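Local structure of fatty acid-binding protein homolog 8 (Caenorhabditis elegans, 6C1Z) at residues 50-55 with 67-72; 16-21 with 130-135; 6-11 with 111-116. The protein binds a wide range of unsaturated fatty acids, including oleic acid, and carries them from the lysosome into the nucleus, where it activates genes that promote longevity. All coordinates share one frame; numbering follows the deposited sequence.

All three interactions belong to the one antiparallel sheet that curls into the beta barrel of the fatty acid-binding protein family. Interaction 2 pairs strand 10-18 with strand 129-137, bringing the first and last strands together and reaching helix 20-27. Interaction 3 brings the approach to that same first strand against strand 109-116, and the two contacts cross along the sequence, their centres about 15 Å apart. Interaction 1, a hairpin contact, falls between the paired segments of both; it touches interaction 3 through Trp53 and Ile9, while its centre is about 24 Å from that of interaction 2. Together they join distant parts of the chain into the one barrel in which this family binds its lipid.

Interaction 1. Residues 50-55 with 67-72; sequences GDTWHF and AFKIRE
Trp53 and Phe68 make the central pair of this hairpin contact, held by two backbone bonds. Trp53 N donates to Phe68 O at 2.8 Å, nearly along the C=O axis, and Phe68 N returns a bond of 3.0 Å to Trp53 O. Both side chains leave the sheet on the same face. Phe68 takes the crowded first torsion, CG between backbone N and carbonyl carbon (chi1 58°), and the end of its ring comes back toward the partner strand. Trp53 CB then lies over one face of the phenyl, 3.8 Å from the centroid of the Phe68 ring, a CH-pi contact. The indole runs nearly parallel to the phenyl but slid aside, so the rings barely overlap. Phe55 completes the aromatic cluster: its CD1 meets Phe68 CE2 at 3.6 Å, near the plane of the Phe68 ring, with the two rings inclined at 48°. On the other face, Ala67 CB rests 3.7 Å from His54 CE1.

At the open end of the hairpin, Lys69 folds across the partner segment. Its chain runs extended and bends only at the last torsion, which brings NZ to two acceptors at once: Asp51 OD1, 2.4 Å from Lys69 NZ and met from above the carboxylate plane in a very short salt bridge, and Thr52 OG1, 2.5 Å from the same nitrogen. Where the strands splay, a water receives Ile70 N and donates to Asp51 O, bridging backbones that no longer pair directly.

The hairpin lies at one margin of the sheet that forms the fatty acid-binding protein barrel, strand 64-68 being outermost. Its aromatic cluster joins a wider apolar packing: Trp53 and Phe55 meet Phe95 edge-to-face and pack on Ile46 of strand 43-49, while Phe68 and Ile70 touch Val88 of strand 83-91.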
# COMPACT_ATOMS: atom_id res chain seq x y z
N GLY A 50 -9.20 -14.17 11.26
CA GLY A 50 -8.75 -15.54 11.08
C GLY A 50 -7.37 -15.54 10.47
O GLY A 50 -6.42 -15.06 11.09
N ASP A 51 -7.26 -16.04 9.24
CA ASP A 51 -6.02 -15.96 8.48
C ASP A 51 -6.07 -14.97 7.33
O ASP A 51 -5.18 -14.99 6.48
CB ASP A 51 -5.57 -17.35 8.00
CG ASP A 51 -6.46 -17.94 6.93
OD1 ASP A 51 -7.60 -17.47 6.74
OD2 ASP A 51 -5.99 -18.91 6.27
N THR A 52 -7.07 -14.09 7.29
CA THR A 52 -7.19 -13.10 6.23
C THR A 52 -6.83 -11.72 6.76
O THR A 52 -7.47 -11.21 7.69
CB THR A 52 -8.60 -13.09 5.63
OG1 THR A 52 -8.89 -14.39 5.10
CG2 THR A 52 -8.68 -12.05 4.51
N TRP A 53 -5.82 -11.11 6.15
CA TRP A 53 -5.44 -9.75 6.47
C TRP A 53 -6.33 -8.76 5.72
O TRP A 53 -6.73 -8.99 4.58
CB TRP A 53 -3.97 -9.50 6.09
CG TRP A 53 -3.02 -10.17 7.05
CD1 TRP A 53 -2.48 -11.41 6.91
CD2 TRP A 53 -2.57 -9.67 8.30
NE1 TRP A 53 -1.71 -11.70 8.00
CE2 TRP A 53 -1.74 -10.65 8.87
CE3 TRP A 53 -2.81 -8.47 9.00
CZ2 TRP A 53 -1.14 -10.48 10.12
CZ3 TRP A 53 -2.20 -8.31 10.23
CH2 TRP A 53 -1.37 -9.31 10.78
N HIS A 54 -6.53 -7.60 6.33
CA HIS A 54 -7.24 -6.49 5.71
C HIS A 54 -6.40 -5.24 5.89
O HIS A 54 -6.07 -4.88 7.03
CB HIS A 54 -8.62 -6.34 6.34
CG HIS A 54 -9.51 -7.52 6.11
ND1 HIS A 54 -10.36 -7.59 5.02
CD2 HIS A 54 -9.68 -8.67 6.79
CE1 HIS A 54 -11.02 -8.73 5.05
NE2 HIS A 54 -10.61 -9.42 6.11
N PHE A 55 -6.01 -4.62 4.79
CA PHE A 55 -5.34 -3.32 4.78
C PHE A 55 -6.32 -2.39 4.10
O PHE A 55 -6.46 -2.40 2.87
CB PHE A 55 -4.02 -3.36 3.98
CG PHE A 55 -2.82 -3.90 4.74
CD1 PHE A 55 -2.86 -5.09 5.45
CD2 PHE A 55 -1.63 -3.18 4.73
CE1 PHE A 55 -1.71 -5.56 6.12
CE2 PHE A 55 -0.50 -3.66 5.41
CZ PHE A 55 -0.56 -4.84 6.09
N ALA A 67 -7.95 -7.20 0.91
CA ALA A 67 -7.95 -8.42 1.71
C ALA A 67 -7.00 -9.41 1.05
O ALA A 67 -6.95 -9.50 -0.19
CB ALA A 67 -9.36 -9.02 1.76
N PHE A 68 -6.24 -10.14 1.85
CA PHE A 68 -5.34 -11.12 1.28
C PHE A 68 -4.94 -12.13 2.35
O PHE A 68 -5.01 -11.86 3.55
CB PHE A 68 -4.08 -10.45 0.70
CG PHE A 68 -3.30 -9.64 1.71
CD1 PHE A 68 -2.29 -10.22 2.48
CD2 PHE A 68 -3.55 -8.29 1.88
CE1 PHE A 68 -1.58 -9.48 3.39
CE2 PHE A 68 -2.80 -7.53 2.79
CZ PHE A 68 -1.84 -8.13 3.56
N LYS A 69 -4.46 -13.27 1.87
CA LYS A 69 -3.69 -14.19 2.70
C LYS A 69 -2.23 -14.17 2.29
O LYS A 69 -1.90 -14.06 1.11
CB LYS A 69 -4.24 -15.61 2.62
CG LYS A 69 -5.70 -15.67 3.04
CD LYS A 69 -6.24 -17.07 2.98
CE LYS A 69 -7.74 -17.10 3.16
NZ LYS A 69 -8.16 -16.73 4.53
N ILE A 70 -1.36 -14.15 3.30
CA ILE A 70 0.07 -14.17 3.09
C ILE A 70 0.44 -15.37 2.22
O ILE A 70 -0.05 -16.48 2.45
CB ILE A 70 0.78 -14.21 4.46
CG1 ILE A 70 0.57 -12.90 5.21
CG2 ILE A 70 2.25 -14.50 4.33
CD1 ILE A 70 1.17 -11.75 4.53
N ARG A 71 1.27 -15.14 1.20
CA ARG A 71 1.84 -16.16 0.32
C ARG A 71 0.86 -16.70 -0.72
O ARG A 71 1.20 -17.64 -1.44
CB ARG A 71 2.45 -17.34 1.09
CG ARG A 71 3.58 -16.94 2.03
CD ARG A 71 4.02 -18.11 2.93
NE ARG A 71 2.85 -18.82 3.45
CZ ARG A 71 2.24 -18.53 4.60
NH1 ARG A 71 2.70 -17.57 5.39
NH2 ARG A 71 1.17 -19.22 4.97
N GLU A 72 -0.32 -16.11 -0.85
CA GLU A 72 -1.35 -16.61 -1.75
C GLU A 72 -1.60 -15.56 -2.82
O GLU A 72 -2.12 -14.48 -2.53
CB GLU A 72 -2.63 -16.90 -0.97
CG GLU A 72 -2.51 -18.09 -0.02
CD GLU A 72 -3.71 -19.03 -0.08
OE1 GLU A 72 -4.69 -18.71 -0.79
OE2 GLU A 72 -3.66 -20.08 0.58
O HOH W 1 -2.53 -14.71 5.87

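Interaction 2. Residues 16-21 with 130-135; sequences HSENFE and ICRREF. With SO4 (sulfate ion), chain C.
The guanidinium of Arg133 lies flat over one face of the Phe20 ring, CZ 3.9 Å from the centroid of that ring and the planes 28° apart, a stacked cation-pi pair. Phe20 has CG anti to its backbone N (chi1 -176°), and the arginine chain bends at chi2 and chi3 to come over the ring, offset toward its rim. One edge of the guanidinium is used as well: Arg133 NH1 donates to Ser17 OG at 2.8 Å, with the oxygen close to the guanidinium plane. Face and edge together fix the rotation of the group, and NE has a further, weak bond to Tyr124. An alanine in place of Arg133 would remove both the stack on Phe20 and the donor to Ser17, and would probably leave that ring and hydroxyl less firmly placed.

Beneath these side chains, strand 10-18 runs antiparallel to strand 129-137, first strand beside last, the pairing that helps to close the barrel of this family where the chain turns into helix 20-27. His16 and Glu134 form one hydrogen-bonded pair, Glu18 and Arg132 the next. On their outward-turned face, Glu18 and Arg132 lie side by side, Glu18 OE1 3.3 Å from Arg132 CD but 4.1 Å from Arg132 NE, too far for a salt bridge.

Cys131 SG sits 3.7 Å from Phe20 CB and approaches the ring obliquely, a sulfur-aromatic contact. A sulfate, probably from the crystallisation liquor, covers the helix start: its O2 accepts from Ser17 OG at 2.7 Å and from Phe20 N, its O3 from Glu21 N at 2.9 Å.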
# COMPACT_ATOMS: atom_id res chain seq x y z
N HIS A 16 3.50 12.05 6.83
CA HIS A 16 4.48 12.55 5.88
C HIS A 16 4.40 11.74 4.60
O HIS A 16 4.15 10.54 4.64
CB HIS A 16 5.92 12.48 6.42
CG HIS A 16 6.96 12.82 5.40
ND1 HIS A 16 7.27 14.12 5.06
CD2 HIS A 16 7.74 12.03 4.63
CE1 HIS A 16 8.21 14.12 4.13
NE2 HIS A 16 8.51 12.86 3.85
N SER A 17 4.66 12.40 3.47
CA SER A 17 4.65 11.75 2.17
C SER A 17 5.68 12.41 1.27
O SER A 17 5.88 13.63 1.30
CB SER A 17 3.26 11.82 1.51
OG SER A 17 3.24 11.12 0.29
N GLU A 18 6.33 11.58 0.44
CA GLU A 18 7.35 12.00 -0.51
C GLU A 18 7.12 11.23 -1.80
O GLU A 18 7.01 10.00 -1.77
CB GLU A 18 8.74 11.66 0.06
CG GLU A 18 9.85 12.62 -0.29
CD GLU A 18 11.20 12.14 0.23
OE1 GLU A 18 11.38 10.91 0.39
OE2 GLU A 18 12.08 12.99 0.49
N ASN A 19 7.03 11.94 -2.92
CA ASN A 19 6.96 11.34 -4.25
C ASN A 19 5.69 10.53 -4.50
O ASN A 19 5.64 9.70 -5.43
CB ASN A 19 8.20 10.48 -4.55
CG ASN A 19 9.39 11.30 -4.94
OD1 ASN A 19 9.32 12.52 -5.06
ND2 ASN A 19 10.51 10.63 -5.14
N PHE A 20 4.61 10.74 -3.75
CA PHE A 20 3.40 9.96 -4.01
C PHE A 20 2.77 10.33 -5.35
O PHE A 20 2.41 9.44 -6.13
CB PHE A 20 2.39 10.09 -2.86
CG PHE A 20 1.16 9.23 -3.02
CD1 PHE A 20 1.25 7.89 -3.35
CD2 PHE A 20 -0.09 9.77 -2.81
CE1 PHE A 20 0.12 7.10 -3.46
CE2 PHE A 20 -1.23 8.98 -2.93
CZ PHE A 20 -1.12 7.65 -3.25
N GLU A 21 2.59 11.63 -5.61
CA GLU A 21 2.02 12.04 -6.89
C GLU A 21 2.88 11.55 -8.05
O GLU A 21 2.35 11.11 -9.08
CB GLU A 21 1.85 13.56 -6.92
CG GLU A 21 1.17 14.09 -8.18
CD GLU A 21 0.92 15.60 -8.16
OE1 GLU A 21 1.00 16.21 -7.07
OE2 GLU A 21 0.65 16.17 -9.23
N ILE A 130 10.40 5.78 -6.28
CA ILE A 130 10.02 5.29 -4.96
C ILE A 130 9.32 6.41 -4.21
O ILE A 130 9.86 7.51 -4.06
CB ILE A 130 11.23 4.80 -4.16
CG1 ILE A 130 11.81 3.55 -4.81
CG2 ILE A 130 10.82 4.48 -2.72
CD1 ILE A 130 13.10 3.11 -4.20
N CYS A 131 8.12 6.11 -3.72
CA CYS A 131 7.35 6.98 -2.84
C CYS A 131 7.56 6.49 -1.41
O CYS A 131 7.58 5.29 -1.16
CB CYS A 131 5.84 6.92 -3.19
SG CYS A 131 4.71 7.44 -1.88
N ARG A 132 7.69 7.43 -0.46
CA ARG A 132 7.86 7.11 0.95
C ARG A 132 6.73 7.76 1.74
O ARG A 132 6.42 8.93 1.53
CB ARG A 132 9.21 7.61 1.48
CG ARG A 132 10.42 7.11 0.72
CD ARG A 132 11.73 7.75 1.20
NE ARG A 132 12.87 7.11 0.54
CZ ARG A 132 13.29 5.89 0.84
NH1 ARG A 132 12.70 5.20 1.80
NH2 ARG A 132 14.32 5.37 0.18
N ARG A 133 6.10 6.99 2.61
CA ARG A 133 5.04 7.49 3.45
C ARG A 133 5.27 7.05 4.88
O ARG A 133 5.84 5.99 5.13
CB ARG A 133 3.67 7.06 2.96
CG ARG A 133 3.13 8.12 2.01
CD ARG A 133 2.41 7.56 0.85
NE ARG A 133 0.96 7.61 1.01
CZ ARG A 133 0.21 8.68 0.78
NH1 ARG A 133 0.75 9.83 0.45
NH2 ARG A 133 -1.10 8.61 0.93
N GLU A 134 4.88 7.91 5.82
CA GLU A 134 5.02 7.65 7.24
C GLU A 134 3.68 7.93 7.92
O GLU A 134 3.04 8.96 7.66
CB GLU A 134 6.11 8.55 7.80
CG GLU A 134 6.36 8.39 9.27
CD GLU A 134 7.41 9.36 9.76
OE1 GLU A 134 7.27 10.58 9.50
OE2 GLU A 134 8.40 8.91 10.37
N PHE A 135 3.30 7.03 8.83
CA PHE A 135 2.04 7.09 9.58
C PHE A 135 2.32 6.98 11.07
O PHE A 135 3.30 6.36 11.50
CB PHE A 135 1.15 5.88 9.25
CG PHE A 135 0.71 5.77 7.80
CD1 PHE A 135 1.57 5.34 6.81
CD2 PHE A 135 -0.61 6.06 7.44
CE1 PHE A 135 1.15 5.23 5.52
CE2 PHE A 135 -1.04 5.97 6.14
CZ PHE A 135 -0.16 5.55 5.18
S SO4 C . 3.53 13.90 -2.27
O1 SO4 C . 2.31 14.17 -1.52
O2 SO4 C . 4.15 12.70 -1.68
O3 SO4 C . 3.23 13.72 -3.68
O4 SO4 C . 4.42 15.05 -2.07

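Interaction 3. Residues 6-11 with 111-116; sequences KEFIGR and FTTWLE
Apolar contact carries this meeting between the short turn of residues 6-8 and strand 109-116. Leu115 places its branch point over the Phe8 ring: CG stands 3.8 Å from the centroid of that ring, almost on the normal, a CH-pi contact over the centre of the face. Both side chains have CG anti to the carbonyl carbon, and cross obliquely. The two methyls of Leu115 spread to different neighbours. Leu115 CD2 stays above the phenyl, 3.9 Å from Phe8 CD2, whereas CD1 reaches back to the turn and lies 3.5 Å from Glu7 CB. Leu115 CD1 is equally near Glu7 O, at 3.5 Å.

The ring also meets backbone: Phe8 CE2 approaches Trp114 CA at 3.7 Å, near the ring plane, and lies 3.6 Å from Thr113 O, which comes in obliquely; the methyl of Thr113 adds a looser touch, CG2 to Phe8 CE2 at 4.0 Å.

The polar groups look elsewhere. Thr113 OG1 is hydrogen-bonded to Gln122 NE2, Glu7 OE2 to Ser4 N, and Phe8 O to Trp12 NE1. Trp114, whose side chain starts out away from the turn, donates from NE1 to Glu116 OE2 at 2.8 Å within its own strand.

Phe8 also meets Phe95 edge-to-face and touches Val3, so it belongs to the apolar packing at the end of the barrel that the N-terminal segment covers. With the backbones too far apart to pair as strands, that segment is held against strand 109-116 by the fit of leucine on phenyl, a hold depending on shape and burial instead of directed bonds.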
# COMPACT_ATOMS: atom_id res chain seq x y z
N LYS A 6 1.58 -9.03 14.46
CA LYS A 6 0.54 -8.43 15.29
C LYS A 6 0.80 -6.96 15.61
O LYS A 6 -0.15 -6.22 15.89
CB LYS A 6 0.36 -9.24 16.58
CG LYS A 6 1.56 -9.19 17.51
CD LYS A 6 1.26 -9.81 18.87
CE LYS A 6 2.45 -9.67 19.81
NZ LYS A 6 2.11 -10.01 21.23
N GLU A 7 2.07 -6.51 15.60
CA GLU A 7 2.38 -5.12 15.91
C GLU A 7 1.86 -4.15 14.86
O GLU A 7 1.78 -2.95 15.13
CB GLU A 7 3.90 -4.96 16.07
CG GLU A 7 4.48 -5.81 17.18
CD GLU A 7 6.00 -5.73 17.27
OE1 GLU A 7 6.55 -4.61 17.36
OE2 GLU A 7 6.64 -6.80 17.23
N PHE A 8 1.49 -4.65 13.68
CA PHE A 8 0.95 -3.80 12.65
C PHE A 8 -0.53 -3.51 12.85
O PHE A 8 -1.06 -2.59 12.20
CB PHE A 8 1.13 -4.47 11.29
CG PHE A 8 2.55 -4.49 10.78
CD1 PHE A 8 3.46 -5.46 11.25
CD2 PHE A 8 2.99 -3.57 9.87
CE1 PHE A 8 4.75 -5.49 10.76
CE2 PHE A 8 4.29 -3.61 9.38
CZ PHE A 8 5.19 -4.57 9.85
N ILE A 9 -1.22 -4.31 13.66
CA ILE A 9 -2.67 -4.21 13.74
C ILE A 9 -3.06 -2.91 14.44
O ILE A 9 -2.55 -2.57 15.51
CB ILE A 9 -3.23 -5.44 14.46
CG1 ILE A 9 -3.08 -6.66 13.56
CG2 ILE A 9 -4.70 -5.22 14.86
CD1 ILE A 9 -3.32 -7.96 14.23
N GLY A 10 -3.96 -2.16 13.80
CA GLY A 10 -4.49 -0.95 14.38
C GLY A 10 -4.80 0.05 13.29
O GLY A 10 -4.89 -0.30 12.13
N ARG A 11 -4.94 1.31 13.70
CA ARG A 11 -5.30 2.40 12.81
C ARG A 11 -4.17 3.42 12.82
O ARG A 11 -3.64 3.76 13.88
CB ARG A 11 -6.64 3.03 13.26
CG ARG A 11 -7.87 2.19 12.85
CD ARG A 11 -9.17 2.57 13.56
NE ARG A 11 -9.63 3.91 13.20
CZ ARG A 11 -10.37 4.20 12.13
NH1 ARG A 11 -10.75 3.25 11.29
NH2 ARG A 11 -10.71 5.46 11.90
N PHE A 111 5.23 -2.82 -2.91
CA PHE A 111 4.87 -2.07 -1.72
C PHE A 111 5.51 -2.73 -0.51
O PHE A 111 5.45 -3.95 -0.35
CB PHE A 111 3.36 -2.05 -1.53
CG PHE A 111 2.60 -1.63 -2.74
CD1 PHE A 111 2.80 -0.38 -3.32
CD2 PHE A 111 1.71 -2.48 -3.33
CE1 PHE A 111 2.07 -0.01 -4.46
CE2 PHE A 111 0.98 -2.10 -4.47
CZ PHE A 111 1.17 -0.87 -5.01
N THR A 112 6.17 -1.94 0.33
CA THR A 112 6.79 -2.47 1.54
C THR A 112 6.24 -1.71 2.72
O THR A 112 6.22 -0.48 2.69
CB THR A 112 8.31 -2.31 1.46
OG1 THR A 112 8.79 -2.90 0.25
CG2 THR A 112 8.97 -3.00 2.66
N THR A 113 5.79 -2.44 3.75
CA THR A 113 5.23 -1.83 4.95
C THR A 113 6.00 -2.38 6.14
O THR A 113 6.14 -3.58 6.30
CB THR A 113 3.74 -2.15 5.08
OG1 THR A 113 3.05 -1.70 3.91
CG2 THR A 113 3.12 -1.47 6.26
N TRP A 114 6.49 -1.47 6.98
CA TRP A 114 7.32 -1.89 8.10
C TRP A 114 7.14 -0.90 9.24
O TRP A 114 6.59 0.17 9.09
CB TRP A 114 8.79 -2.12 7.68
CG TRP A 114 9.64 -0.90 7.49
CD1 TRP A 114 10.56 -0.40 8.38
CD2 TRP A 114 9.69 -0.04 6.34
NE1 TRP A 114 11.14 0.72 7.86
CE2 TRP A 114 10.68 0.94 6.60
CE3 TRP A 114 9.01 -0.02 5.11
CZ2 TRP A 114 10.96 1.96 5.70
CZ3 TRP A 114 9.32 0.97 4.20
CH2 TRP A 114 10.30 1.95 4.50
N LEU A 115 7.61 -1.31 10.41
CA LEU A 115 7.51 -0.50 11.63
C LEU A 115 8.88 -0.02 12.08
O LEU A 115 9.86 -0.77 12.04
CB LEU A 115 6.86 -1.29 12.76
CG LEU A 115 5.46 -1.85 12.52
CD1 LEU A 115 4.95 -2.58 13.73
CD2 LEU A 115 4.51 -0.74 12.13
N GLU A 116 8.95 1.23 12.52
CA GLU A 116 10.17 1.79 13.06
C GLU A 116 9.81 2.66 14.23
O GLU A 116 9.12 3.67 14.07
CB GLU A 116 10.93 2.61 12.03
CG GLU A 116 11.64 1.73 11.05
CD GLU A 116 12.54 2.48 10.13
OE1 GLU A 116 12.50 3.74 10.14
OE2 GLU A 116 13.26 1.82 9.37